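Clostripain-related protein (Bacteroides thetaiotaomicron, PDB 5L20) is probably a cysteine peptidase of the clostripain (C11) family, probably exported as a lipoprotein, with this chain being the N-terminal part of the longer protein. Local coordinates at residues E9-M14 / R46-M51; T54-T59 / Y78-Y83. All blocks are in the same frame, centred on the assembly; numbering follows the deposited sequence. Where two conformers were deposited one is given.

Interaction 1: residues E9-M14 / R46-M51; sequences EQTVFM and RIIIFM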
# COMPACT_ATOMS: atom_id res chain seq x y z
N GLU A 9 -7.16 -16.06 1.20
CA GLU A 9 -6.11 -16.63 0.35
C GLU A 9 -4.90 -15.70 0.14
O GLU A 9 -3.76 -16.16 0.25
CB GLU A 9 -6.66 -17.05 -1.02
CG GLU A 9 -7.62 -18.24 -0.98
CD GLU A 9 -7.01 -19.47 -0.35
OE1 GLU A 9 -5.84 -19.79 -0.67
OE2 GLU A 9 -7.70 -20.12 0.47
N GLN A 10 -5.14 -14.44 -0.18
CA GLN A 10 -4.05 -13.57 -0.61
C GLN A 10 -4.28 -12.14 -0.20
O GLN A 10 -5.38 -11.64 -0.28
CB GLN A 10 -3.87 -13.63 -2.13
CG GLN A 10 -2.70 -12.81 -2.65
CD GLN A 10 -2.90 -12.44 -4.10
OE1 GLN A 10 -4.04 -12.20 -4.53
NE2 GLN A 10 -1.81 -12.32 -4.85
N THR A 11 -3.22 -11.48 0.28
CA THR A 11 -3.19 -10.04 0.46
C THR A 11 -2.21 -9.46 -0.52
O THR A 11 -1.03 -9.88 -0.55
CB THR A 11 -2.70 -9.68 1.87
OG1 THR A 11 -3.57 -10.25 2.85
CG2 THR A 11 -2.64 -8.19 2.04
N VAL A 12 -2.68 -8.50 -1.32
CA VAL A 12 -1.79 -7.72 -2.17
C VAL A 12 -1.53 -6.41 -1.43
O VAL A 12 -2.47 -5.63 -1.18
CB VAL A 12 -2.42 -7.43 -3.57
CG1 VAL A 12 -1.53 -6.54 -4.40
CG2 VAL A 12 -2.71 -8.75 -4.31
N PHE A 13 -0.28 -6.19 -1.05
CA PHE A 13 0.10 -5.00 -0.31
C PHE A 13 0.79 -4.00 -1.23
O PHE A 13 1.90 -4.25 -1.68
CB PHE A 13 1.01 -5.38 0.86
CG PHE A 13 1.53 -4.21 1.64
CD1 PHE A 13 0.68 -3.15 1.99
CD2 PHE A 13 2.86 -4.18 2.07
CE1 PHE A 13 1.18 -2.08 2.73
CE2 PHE A 13 3.34 -3.13 2.80
CZ PHE A 13 2.52 -2.08 3.13
N MET A 14 0.14 -2.87 -1.47
CA MET A 14 0.70 -1.79 -2.25
C MET A 14 1.37 -0.82 -1.28
O MET A 14 0.68 -0.22 -0.43
CB MET A 14 -0.37 -1.09 -3.08
CG MET A 14 0.24 -0.02 -3.98
SD MET A 14 -0.99 0.65 -5.12
CE MET A 14 -0.35 -0.09 -6.62
N ARG A 46 -7.54 -9.64 -0.42
CA ARG A 46 -7.67 -8.25 0.01
C ARG A 46 -6.56 -7.41 -0.62
O ARG A 46 -5.46 -7.91 -0.85
CB ARG A 46 -7.57 -8.11 1.53
CG ARG A 46 -8.73 -8.70 2.36
CD ARG A 46 -8.69 -8.13 3.81
NE ARG A 46 -9.51 -8.86 4.77
CZ ARG A 46 -9.14 -10.00 5.37
NH1 ARG A 46 -7.96 -10.56 5.09
NH2 ARG A 46 -9.96 -10.60 6.23
N ILE A 47 -6.85 -6.14 -0.86
CA ILE A 47 -5.86 -5.17 -1.28
C ILE A 47 -5.68 -4.17 -0.14
O ILE A 47 -6.66 -3.52 0.27
CB ILE A 47 -6.27 -4.41 -2.56
CG1 ILE A 47 -6.34 -5.39 -3.74
CG2 ILE A 47 -5.26 -3.31 -2.84
CD1 ILE A 47 -6.84 -4.80 -5.01
N ILE A 48 -4.46 -4.07 0.36
CA ILE A 48 -4.11 -3.18 1.47
C ILE A 48 -3.06 -2.20 0.96
O ILE A 48 -2.11 -2.62 0.29
CB ILE A 48 -3.52 -3.97 2.66
CG1 ILE A 48 -4.46 -5.08 3.14
CG2 ILE A 48 -3.08 -2.99 3.76
CD1 ILE A 48 -5.81 -4.54 3.66
N ILE A 49 -3.24 -0.91 1.23
CA ILE A 49 -2.34 0.11 0.75
C ILE A 49 -1.76 0.92 1.89
O ILE A 49 -2.51 1.36 2.77
CB ILE A 49 -3.04 1.04 -0.25
CG1 ILE A 49 -3.70 0.19 -1.35
CG2 ILE A 49 -2.07 2.09 -0.77
CD1 ILE A 49 -4.28 0.97 -2.50
N PHE A 50 -0.44 1.06 1.91
CA PHE A 50 0.26 2.02 2.77
C PHE A 50 0.72 3.14 1.89
O PHE A 50 1.47 2.92 0.94
CB PHE A 50 1.47 1.38 3.47
CG PHE A 50 2.34 2.34 4.22
CD1 PHE A 50 3.38 3.03 3.59
CD2 PHE A 50 2.14 2.54 5.60
CE1 PHE A 50 4.22 3.89 4.33
CE2 PHE A 50 2.96 3.38 6.33
CZ PHE A 50 4.01 4.06 5.71
N MET A 51 0.29 4.37 2.18
CA MET A 51 0.77 5.49 1.40
C MET A 51 1.16 6.68 2.27
O MET A 51 0.35 7.12 3.11
CB MET A 51 -0.26 5.94 0.36
CG MET A 51 0.27 7.10 -0.44
SD MET A 51 -0.83 7.53 -1.79
CE MET A 51 -0.08 9.06 -2.29
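Phe13 and Phe50 both carry CG anti to the backbone N (chi1 177° and 172°), so each ring leans toward its own carbonyl and the two side chains run side by side, pointing the same way. They stand on neighbouring parallel strands, 10-16 and 45-52, the two strands of a beta-alpha-beta unit whose connection is helix 23-37; such a parallel core is consistent with the alpha/beta fold of clan CD cysteine peptidases. Five backbone hydrogen bonds alternate along the seam, from Arg46 N to Gln10 O up to Phe50 N to Met14 O at 2.9 Å, each donor lying nearly along the axis of its carbonyl. The CA-H groups of Thr11, Ile47, Phe13 and Ile49 make CA-H...O contacts to carbonyl oxygens that also accept N-H bonds, as Phe13 CA does to Ile48 O at 3.3 Å.

One face of the pair holds Thr11, Phe13, Arg46 and Ile48. Here the Thr11 and Ile48 side chains cross obliquely, Thr11 CG2 meeting Ile48 CG1 at 3.8 Å, while Thr11 OG1 is hydrogen-bonded to Thr102 and Ser100. Helix 86-99 lies over Phe13. On the other face Val12 and Met14 pair with Ile47 and Ile49, and Met14 CB meets Ile49 CG1 at 4.0 Å. The Phe13 ring turns its edge to the second strand: CD1 comes within 3.3 Å of Ile48 O, and CE1 lies 3.6 Å from Phe50 CB.

Interaction 2: residues T54-T59 / Y78-Y83; sequences TATKAT and YTDPAY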
# COMPACT_ATOMS: atom_id res chain seq x y z
N THR A 54 2.57 12.72 3.19
CA THR A 54 3.72 13.63 3.30
C THR A 54 4.92 12.80 3.72
O THR A 54 4.77 11.58 3.95
CB THR A 54 3.50 14.76 4.33
OG1 THR A 54 3.62 14.22 5.66
CG2 THR A 54 2.12 15.43 4.16
N ALA A 55 6.08 13.42 3.88
CA ALA A 55 7.27 12.68 4.28
C ALA A 55 7.13 12.04 5.67
O ALA A 55 7.82 11.06 5.98
CB ALA A 55 8.48 13.58 4.26
N THR A 56 6.22 12.58 6.47
CA THR A 56 6.07 12.19 7.88
C THR A 56 4.67 11.72 8.25
O THR A 56 4.41 11.41 9.42
CB THR A 56 6.41 13.38 8.80
OG1 THR A 56 5.55 14.47 8.48
CG2 THR A 56 7.85 13.79 8.60
N LYS A 57 3.77 11.62 7.28
CA LYS A 57 2.40 11.20 7.53
C LYS A 57 2.01 10.11 6.54
O LYS A 57 2.23 10.26 5.34
CB LYS A 57 1.42 12.37 7.40
CG LYS A 57 1.55 13.41 8.50
CD LYS A 57 0.54 14.52 8.30
CE LYS A 57 -0.86 13.95 8.16
NZ LYS A 57 -1.85 14.98 7.77
N ALA A 58 1.43 9.03 7.05
CA ALA A 58 0.99 7.95 6.17
C ALA A 58 -0.32 7.38 6.64
O ALA A 58 -0.72 7.54 7.82
CB ALA A 58 2.04 6.83 6.10
N THR A 59 -0.99 6.70 5.73
CA THR A 59 -2.22 6.01 6.04
C THR A 59 -2.15 4.57 5.54
O THR A 59 -1.52 4.30 4.51
CB THR A 59 -3.44 6.75 5.42
OG1 THR A 59 -4.66 6.08 5.73
CG2 THR A 59 -3.31 6.87 3.93
N TYR A 78 -0.41 6.98 10.52
CA TYR A 78 0.92 6.96 11.08
C TYR A 78 1.49 8.35 11.17
O TYR A 78 1.33 9.16 10.25
CB TYR A 78 1.90 6.13 10.25
CG TYR A 78 1.56 4.68 10.01
CD1 TYR A 78 0.63 4.32 9.05
CD2 TYR A 78 2.18 3.68 10.72
CE1 TYR A 78 0.32 2.99 8.81
CE2 TYR A 78 1.89 2.34 10.49
CZ TYR A 78 0.94 2.02 9.54
OH TYR A 78 0.64 0.70 9.29
N THR A 79 2.19 8.61 12.27
CA THR A 79 2.96 9.84 12.41
C THR A 79 4.44 9.47 12.53
O THR A 79 4.79 8.58 13.30
CB THR A 79 2.49 10.65 13.64
OG1 THR A 79 1.16 11.13 13.39
CG2 THR A 79 3.41 11.82 13.90
N ASP A 80 5.28 10.13 11.73
CA ASP A 80 6.71 9.81 11.67
C ASP A 80 7.02 8.32 11.50
O ASP A 80 7.90 7.81 12.20
CB ASP A 80 7.43 10.32 12.93
CG ASP A 80 7.26 11.82 13.15
OD1 ASP A 80 7.37 12.57 12.17
OD2 ASP A 80 7.02 12.24 14.31
N PRO A 81 6.33 7.62 10.59
CA PRO A 81 6.71 6.21 10.41
C PRO A 81 8.14 6.08 9.91
O PRO A 81 8.57 6.89 9.10
CB PRO A 81 5.72 5.71 9.36
CG PRO A 81 5.36 6.91 8.57
CD PRO A 81 5.37 8.08 9.57
N ALA A 82 8.87 5.07 10.38
CA ALA A 82 10.28 4.95 10.07
C ALA A 82 10.49 4.01 8.89
O ALA A 82 11.12 2.95 8.99
CB ALA A 82 11.04 4.45 11.30
N TYR A 83 9.93 4.41 7.76
CA TYR A 83 9.82 3.51 6.62
C TYR A 83 11.15 3.29 5.90
O TYR A 83 11.23 2.45 5.02
CB TYR A 83 8.74 4.01 5.65
CG TYR A 83 8.90 5.47 5.30
CD1 TYR A 83 9.77 5.89 4.31
CD2 TYR A 83 8.14 6.43 5.98
CE1 TYR A 83 9.94 7.23 4.01
CE2 TYR A 83 8.31 7.78 5.69
CZ TYR A 83 9.21 8.16 4.70
OH TYR A 83 9.37 9.48 4.40
O HOH W 1 8.70 9.65 8.96
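The open end of the beta hairpin formed by strands 57-66 and 69-79 is held here, together with the loops that lead into and out of it. Ala58 and Tyr78 make the antiparallel hydrogen-bonded pair: Tyr78 N gives a bond of 2.8 Å to Ala58 O, and Ala58 N returns a longer one of 3.2 Å to Tyr78 O, both donors sitting above the carbonyl planes. Lys57 and Thr79 follow as a non-hydrogen-bonded pair. The Tyr78 ring approaches by its edge, CD1 lying 3.7 Å from Ala58 O, while its hydroxyl is hydrogen-bonded to Asp95 of helix 86-99. Beyond the strands the seam gives way to loop contacts. An ST turn, in which Thr54 OG1 accepts from Thr56 N, shapes the approach to the hairpin. Asp80 N donates a hydrogen bond of 2.8 Å to Thr56 O; the residue's positive phi (49°) then turns the chain away from the strand path. Pro81 follows, its CG 4.1 Å from Ala58 CB. Tyr83 has CG in the crowded position between N and the carbonyl carbon (chi1 49°), and its OH donates to a lone pair of Ala55 O at 2.7 Å, the carbonyl oxygen lying in the plane of the ring at its edge. An alanine here would remove ring and hydroxyl, and would probably loosen the hold of loop 80-83 on Ala55. A water bonds Pro81 O at 2.8 Å and, weakly, Ala55 O.

Interaction 1 is buried in the middle of the sheet, whereas interaction 2 lies at the surface, where the hairpin of strands 57-66 and 69-79 opens into loops. Strands 45-52 and 57-66 follow each other in the chain and are neighbours in the sheet, so the two contacts meet there: Met51 N probably hydrogen-bonds to Thr59 O, and Phe50 packs against Ala58. The Phe50 ring also reaches over to Tyr78 of strand 69-79, edge-to-face. The chemistry shifts with position. Interaction 1 has a regular parallel ladder between mainly apolar faces; interaction 2 joins a short antiparallel pairing to turns, a tyrosine hydroxyl and a water.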